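IMC sub-compartment protein ISP3 (PDB 4CHJ) adopts a pleckstrin homology fold and belongs to the inner membrane complex sub-compartment proteins, which are critical for replication of Toxoplasma gondii. Local coordinates at residues R57-N61 with N72-N76. Numbering follows the deposited sequence.
Sequences RIECN and NLTFN
N61 and T74 form an antiparallel hydrogen-bonded pair, CA to CA 5.0 Å. N61 N gives its hydrogen to T74 O (2.9 Å) and T74 N returns one to N61 O (2.8 Å). L73 CA adds a CA-H...O contact to N61 O at 3.4 Å. Beyond this pair the strands splay, the N-to-C directions of the short segments standing at 126°, well short of antiparallel. Along its other edge 57-61 is bonded to strand 46-51, I58 with V50 and C60 with M48. The two segments belong to the hairpin of strands 57-65 and 70-75, successive antiparallel strands in the strongly bent sheet of the pleckstrin homology fold. With CG2 anti to the backbone N (CG1 beside it, chi1 -63°), I58 turns that methyl over one face of the F75 ring, 3.6 Å from its centroid and 16° off the normal, a CH-pi contact; on the same face I58 CD1 reaches F75 CE2. N76 CB lies over the opposite face. C60 CB packs on L73 CD1 (3.6 Å) while C60 SG meets F75 CB (3.8 Å), and both C60 and L73 touch M48. On the other sheet face, N61 and T74 pack CB against CB at 4.1 Å.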
loop_
_atom_site.group_PDB
_atom_site.type_symbol
_atom_site.label_atom_id
_atom_site.label_comp_id
_atom_site.label_asym_id
_atom_site.label_seq_id
_atom_site.Cartn_x
_atom_site.Cartn_y
_atom_site.Cartn_z
ATOM N N ARG A 57 4.923 3.896 14.482
ATOM C CA ARG A 57 5.313 3.566 13.140
ATOM C C ARG A 57 6.769 3.212 13.093
ATOM O O ARG A 57 7.517 3.507 14.022
ATOM C CB ARG A 57 5.087 4.755 12.245
ATOM C CG ARG A 57 3.638 5.124 12.126
ATOM C CD ARG A 57 3.498 6.533 11.608
ATOM N NE ARG A 57 3.696 7.499 12.676
ATOM C CZ ARG A 57 4.550 8.518 12.639
ATOM N NH1 ARG A 57 5.301 8.756 11.566
ATOM N NH2 ARG A 57 4.622 9.313 13.678
ATOM N N ILE A 58 7.162 2.580 11.997
ATOM C CA ILE A 58 8.552 2.385 11.679
ATOM C C ILE A 58 8.790 2.818 10.244
ATOM O O ILE A 58 8.042 2.407 9.339
ATOM C CB ILE A 58 8.933 0.907 11.796
ATOM C CG1 ILE A 58 8.771 0.430 13.230
ATOM C CG2 ILE A 58 10.367 0.695 11.341
ATOM C CD1 ILE A 58 8.646 -1.079 13.362
ATOM N N GLU A 59 9.847 3.610 10.036
ATOM C CA GLU A 59 10.348 3.919 8.699
ATOM C C GLU A 59 10.984 2.694 8.071
ATOM O O GLU A 59 11.925 2.133 8.626
ATOM C CB GLU A 59 11.379 5.037 8.765
ATOM C CG GLU A 59 11.373 5.943 7.543
ATOM C CD GLU A 59 12.010 7.300 7.812
ATOM O OE1 GLU A 59 11.780 7.873 8.909
ATOM O OE2 GLU A 59 12.726 7.805 6.912
ATOM N N CYS A 60 10.444 2.270 6.928
ATOM C CA CYS A 60 10.970 1.123 6.172
ATOM C C CYS A 60 11.400 1.516 4.763
ATOM O O CYS A 60 11.109 2.621 4.281
ATOM C CB CYS A 60 9.904 0.041 6.028
ATOM S SG CYS A 60 9.390 -0.694 7.569
ATOM N N ASN A 61 12.040 0.563 4.095
ATOM C CA ASN A 61 12.293 0.642 2.673
ATOM C C ASN A 61 11.419 -0.377 2.033
ATOM O O ASN A 61 11.342 -1.514 2.494
ATOM C CB ASN A 61 13.752 0.329 2.338
ATOM C CG ASN A 61 14.230 1.055 1.089
ATOM O OD1 ASN A 61 14.455 2.269 1.112
ATOM N ND2 ASN A 61 14.398 0.313 -0.009
ATOM N N ASN A 72 9.177 -6.222 -0.814
ATOM C CA ASN A 72 9.938 -6.468 0.386
ATOM C C ASN A 72 10.022 -5.260 1.265
ATOM O O ASN A 72 10.384 -4.185 0.819
ATOM C CB ASN A 72 11.346 -6.907 0.027
ATOM C CG ASN A 72 11.497 -8.401 0.023
ATOM O OD1 ASN A 72 10.872 -9.094 -0.772
ATOM N ND2 ASN A 72 12.328 -8.909 0.921
ATOM N N LEU A 73 9.707 -5.452 2.533
ATOM C CA LEU A 73 9.859 -4.399 3.501
ATOM C C LEU A 73 11.192 -4.628 4.158
ATOM O O LEU A 73 11.465 -5.710 4.664
ATOM C CB LEU A 73 8.763 -4.477 4.553
ATOM C CG LEU A 73 7.516 -3.658 4.263
ATOM C CD1 LEU A 73 7.888 -2.198 4.095
ATOM C CD2 LEU A 73 6.854 -4.189 3.007
ATOM N N THR A 74 12.031 -3.608 4.144
ATOM C CA THR A 74 13.293 -3.692 4.847
ATOM C C THR A 74 13.294 -2.726 5.995
ATOM O O THR A 74 13.060 -1.529 5.814
ATOM C CB THR A 74 14.480 -3.396 3.931
ATOM O OG1 THR A 74 14.529 -4.387 2.897
ATOM C CG2 THR A 74 15.783 -3.425 4.727
ATOM N N PHE A 75 13.445 -3.286 7.190
ATOM C CA PHE A 75 13.642 -2.536 8.414
ATOM C C PHE A 75 14.783 -3.170 9.213
ATOM O O PHE A 75 14.726 -4.344 9.559
ATOM C CB PHE A 75 12.340 -2.539 9.212
ATOM C CG PHE A 75 12.511 -2.231 10.663
ATOM C CD1 PHE A 75 13.276 -1.156 11.067
ATOM C CD2 PHE A 75 11.913 -3.021 11.623
ATOM C CE1 PHE A 75 13.437 -0.872 12.406
ATOM C CE2 PHE A 75 12.071 -2.745 12.964
ATOM C CZ PHE A 75 12.835 -1.669 13.357
ATOM N N ASN A 76 15.818 -2.398 9.508
ATOM C CA ASN A 76 16.918 -2.898 10.322
ATOM C C ASN A 76 17.493 -4.193 9.777
ATOM O O ASN A 76 17.810 -5.104 10.532
ATOM C CB ASN A 76 16.508 -3.088 11.777
ATOM C CG ASN A 76 17.692 -3.409 12.671
ATOM O OD1 ASN A 76 18.830 -3.473 12.209
ATOM N ND2 ASN A 76 17.429 -3.606 13.956
#